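Long-range contact in hydrogenase (NiFe) small subunit HydA (Allochromatium vinosum, PDB 3MYR), which probably catalyses the oxidation of hydrogen with an electron acceptor, as the iron-sulfur small subunit of a heterodimeric [NiFe] hydrogenase: residues Pro148-Val153 / Tyr225-Thr230. Residues are numbered along the deposited sequence; the frame is centred on the assembly and turned at random.
Sequences PPIPMV and YNACAT. With F3S (Fe3-s4 cluster), chain K; SF4 (iron/sulfur cluster), chain I.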
ATOM      1  N   PRO A 148      -4.146  -3.659 -10.819  1.00 15.99           N
ATOM      2  CA  PRO A 148      -4.986  -2.513 -11.250  1.00 15.10           C
ATOM      3  C   PRO A 148      -4.841  -2.390 -12.786  1.00 14.29           C
ATOM      4  O   PRO A 148      -4.072  -3.146 -13.393  1.00 15.37           O
ATOM      5  CB  PRO A 148      -4.338  -1.319 -10.543  1.00 15.71           C
ATOM      6  CG  PRO A 148      -2.812  -1.710 -10.473  1.00 14.36           C
ATOM      7  CD  PRO A 148      -2.773  -3.252 -10.443  1.00 14.26           C
ATOM      8  N   PRO A 149      -5.626  -1.520 -13.418  1.00 14.16           N
ATOM      9  CA  PRO A 149      -5.465  -1.205 -14.827  1.00 15.19           C
ATOM     10  C   PRO A 149      -4.061  -0.612 -15.014  1.00 13.91           C
ATOM     11  O   PRO A 149      -3.481  -0.016 -14.099  1.00 14.82           O
ATOM     12  CB  PRO A 149      -6.536  -0.045 -15.064  1.00 14.56           C
ATOM     13  CG  PRO A 149      -7.553  -0.236 -13.861  1.00 17.03           C
ATOM     14  CD  PRO A 149      -6.601  -0.624 -12.750  1.00 14.61           C
ATOM     15  N   ILE A 150      -3.594  -0.673 -16.235  1.00 15.84           N
ATOM     16  CA  ILE A 150      -2.346   0.001 -16.646  1.00 14.19           C
ATOM     17  C   ILE A 150      -2.360   1.505 -16.403  1.00 16.68           C
ATOM     18  O   ILE A 150      -3.292   2.184 -16.769  1.00 17.21           O
ATOM     19  CB  ILE A 150      -2.081  -0.281 -18.103  1.00 13.52           C
ATOM     20  CG1 ILE A 150      -1.927  -1.831 -18.291  1.00 15.19           C
ATOM     21  CG2 ILE A 150      -0.728   0.358 -18.557  1.00 16.10           C
ATOM     22  CD1 ILE A 150      -2.015  -2.249 -19.876  1.00 12.35           C
ATOM     23  N   PRO A 151      -1.238   2.061 -15.905  1.00 17.07           N
ATOM     24  CA  PRO A 151      -1.335   3.486 -15.490  1.00 16.99           C
ATOM     25  C   PRO A 151      -1.743   4.353 -16.657  1.00 20.19           C
ATOM     26  O   PRO A 151      -2.601   5.242 -16.464  1.00 18.06           O
ATOM     27  CB  PRO A 151       0.117   3.828 -15.110  1.00 13.81           C
ATOM     28  CG  PRO A 151       0.608   2.495 -14.453  1.00 13.10           C
ATOM     29  CD  PRO A 151      -0.095   1.366 -15.298  1.00 12.78           C
ATOM     30  N   MET A 152      -1.102   4.148 -17.836  1.00 17.14           N
ATOM     31  CA  MET A 152      -1.418   5.020 -18.968  1.00 17.69           C
ATOM     32  C   MET A 152      -2.702   4.656 -19.683  1.00 18.28           C
ATOM     33  O   MET A 152      -3.194   5.457 -20.468  1.00 18.10           O
ATOM     34  CB  MET A 152      -0.243   5.135 -19.917  1.00 17.23           C
ATOM     35  CG  MET A 152       0.673   6.226 -19.264  1.00 20.94           C
ATOM     36  SD  MET A 152       1.760   6.929 -20.420  1.00 31.16           S
ATOM     37  CE  MET A 152       2.902   5.566 -20.739  1.00 29.79           C
ATOM     38  N   VAL A 153      -3.359   3.556 -19.262  1.00 16.77           N
ATOM     39  CA  VAL A 153      -4.770   3.350 -19.660  1.00 15.08           C
ATOM     40  C   VAL A 153      -5.669   4.241 -18.846  1.00 16.30           C
ATOM     41  O   VAL A 153      -6.607   4.851 -19.377  1.00 19.93           O
ATOM     42  CB  VAL A 153      -5.178   1.869 -19.542  1.00 15.80           C
ATOM     43  CG1 VAL A 153      -6.705   1.707 -19.651  1.00 14.90           C
ATOM     44  CG2 VAL A 153      -4.438   1.060 -20.611  1.00 12.92           C
ATOM     45  N   TYR A 225      -8.999  -9.536 -21.952  1.00 17.28           N
ATOM     46  CA  TYR A 225      -8.942  -8.354 -22.819  1.00 17.06           C
ATOM     47  C   TYR A 225      -8.259  -7.191 -22.083  1.00 16.54           C
ATOM     48  O   TYR A 225      -8.729  -6.814 -21.006  1.00 14.94           O
ATOM     49  CB  TYR A 225     -10.388  -7.965 -23.317  1.00 16.86           C
ATOM     50  CG  TYR A 225     -10.883  -8.935 -24.403  1.00 18.19           C
ATOM     51  CD1 TYR A 225     -10.785  -8.624 -25.780  1.00 20.72           C
ATOM     52  CD2 TYR A 225     -11.309 -10.203 -24.053  1.00 20.02           C
ATOM     53  CE1 TYR A 225     -11.179  -9.588 -26.776  1.00 17.83           C
ATOM     54  CE2 TYR A 225     -11.742 -11.131 -25.009  1.00 22.43           C
ATOM     55  CZ  TYR A 225     -11.615 -10.832 -26.360  1.00 24.11           C
ATOM     56  OH  TYR A 225     -11.994 -11.808 -27.252  1.00 25.16           O
ATOM     57  N   ASN A 226      -7.092  -6.728 -22.571  1.00 13.94           N
ATOM     58  CA  ASN A 226      -6.303  -5.679 -21.855  1.00 14.99           C
ATOM     59  C   ASN A 226      -5.211  -5.291 -22.819  1.00 14.97           C
ATOM     60  O   ASN A 226      -5.085  -5.949 -23.852  1.00 15.59           O
ATOM     61  CB  ASN A 226      -5.719  -6.172 -20.518  1.00 15.85           C
ATOM     62  CG  ASN A 226      -5.518  -5.018 -19.510  1.00 16.53           C
ATOM     63  OD1 ASN A 226      -5.472  -3.897 -19.916  1.00 16.37           O
ATOM     64  ND2 ASN A 226      -5.488  -5.299 -18.192  1.00 15.71           N
ATOM     65  N   ALA A 227      -4.454  -4.224 -22.521  1.00 15.08           N
ATOM     66  CA  ALA A 227      -3.452  -3.670 -23.448  1.00 14.83           C
ATOM     67  C   ALA A 227      -2.027  -4.083 -23.047  1.00 14.22           C
ATOM     68  O   ALA A 227      -1.055  -3.513 -23.561  1.00 16.46           O
ATOM     69  CB  ALA A 227      -3.520  -2.111 -23.457  1.00 11.27           C
ATOM     70  N   CYS A 228      -1.898  -5.013 -22.097  1.00 12.72           N
ATOM     71  CA  CYS A 228      -0.579  -5.320 -21.518  1.00 15.15           C
ATOM     72  C   CYS A 228       0.401  -5.804 -22.602  1.00 17.73           C
ATOM     73  O   CYS A 228       1.607  -5.581 -22.497  1.00 16.51           O
ATOM     74  CB  CYS A 228      -0.732  -6.441 -20.462  1.00 14.66           C
ATOM     75  SG  CYS A 228      -2.068  -6.046 -19.284  1.00 15.90           S
ATOM     76  N   ALA A 229      -0.106  -6.589 -23.564  1.00 15.77           N
ATOM     77  CA  ALA A 229       0.781  -7.217 -24.530  1.00 17.13           C
ATOM     78  C   ALA A 229       1.290  -6.201 -25.580  1.00 19.34           C
ATOM     79  O   ALA A 229       2.288  -6.454 -26.217  1.00 18.80           O
ATOM     80  CB  ALA A 229       0.040  -8.419 -25.243  1.00 14.25           C
ATOM     81  N   THR A 230       0.580  -5.075 -25.767  1.00 17.08           N
ATOM     82  CA  THR A 230       0.979  -4.022 -26.714  1.00 17.67           C
ATOM     83  C   THR A 230       1.523  -2.755 -26.058  1.00 19.99           C
ATOM     84  O   THR A 230       2.552  -2.262 -26.479  1.00 22.27           O
ATOM     85  CB  THR A 230      -0.204  -3.654 -27.612  1.00 18.91           C
ATOM     86  OG1 THR A 230      -1.358  -3.331 -26.800  1.00 20.24           O
ATOM     87  CG2 THR A 230      -0.592  -4.945 -28.490  1.00 20.50           C
TER
HETATM   88 FE1  F3S K2003      -3.054 -10.448 -17.483  1.00 14.38          FE
HETATM   89 FE3  F3S K2003      -3.688  -8.529 -15.715  1.00 14.50          FE
HETATM   90 FE4  F3S K2003      -2.408  -7.851 -17.879  1.00 13.78          FE
HETATM   91  S1  F3S K2003      -2.973 -10.609 -15.209  1.00 16.43           S
HETATM   92  S2  F3S K2003      -1.220  -9.586 -18.441  1.00 12.66           S
HETATM   93  S3  F3S K2003      -4.478  -8.724 -17.829  1.00 14.26           S
HETATM   94  S4  F3S K2003      -2.081  -7.012 -15.900  1.00 12.85           S
HETATM   95 FE1  SF4 I2001      -7.237  -4.722  -7.870  1.00 15.82          FE
HETATM   96 FE2  SF4 I2001      -7.844  -2.004  -8.045  0.50 17.11          FE
HETATM   97 FE3  SF4 I2001      -9.652  -3.826  -6.867  1.00 21.70          FE
HETATM   98 FE4  SF4 I2001      -6.985  -3.028  -5.780  1.00 19.46          FE
HETATM   99  S1  SF4 I2001      -9.024  -1.725  -6.003  0.50 18.18           S
HETATM  100  S2  SF4 I2001      -8.073  -4.992  -5.766  1.00 18.21           S
HETATM  101  S3  SF4 I2001      -5.782  -3.059  -7.717  1.00 16.72           S
HETATM  102  S4  SF4 I2001      -8.961  -3.823  -9.017  1.00 21.00           S
HETATM  103  O   HOH W   1      -4.436  -4.592 -15.695  1.00 15.80           O
HETATM  104  O   HOH W   2      -5.548  -1.630 -18.251  1.00 11.09           O
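The amide oxygen OD1 of Asn226 is gripped by two donors and touched by Ile150. Ala227 N gives Asn226 OD1 a hydrogen bond of 2.8 Å. That donor stands 28° out of the carbonyl plane. A water gives the second bond to OD1 and itself accepts a hydrogen bond from Ile150 N, so this oxygen is joined to the other segment through one water. Ile150 CD1 lies 3.8 Å from Asn226 OD1. The other end of the amide makes a second bridge, in which the bond from Asn226 ND2 to the water is weak and the water donates to Pro148 O. Asn226 ND2 also lies 3.6 Å from sulfide S3 of the [3Fe-4S] cluster. Asn226 CG is anti to the backbone N (chi1 -153°), which puts CG on the side of 148-153. An alanine here would probably leave both waters without their mate in 225-230 and Ala227 N without its acceptor.

Beside this polar link, Ile150 reaches across with its CD1. Ile150 CD1 lies 3.5 Å from Cys228 N and 3.9 Å from Ala227 CB. Val153 CG2 touches Ala227 CB more loosely, at 4.4 Å. Ile150 is the N-cap residue of helix 151-164, and Trp233 also packs on its side chain.

Cys228 SG binds iron FE4 of the cluster at 2.3 Å. Pro148, after a cis peptide bond, packs with CB 3.6 Å from sulfide S3 of the [4Fe-4S] cluster held by Cys14, Cys17, Cys113 and Cys147. Two water bridges and a small apolar patch centred on Ile150 CD1 thus join the N-terminal and C-terminal parts, and probably help keep their cluster sites in fixed relation.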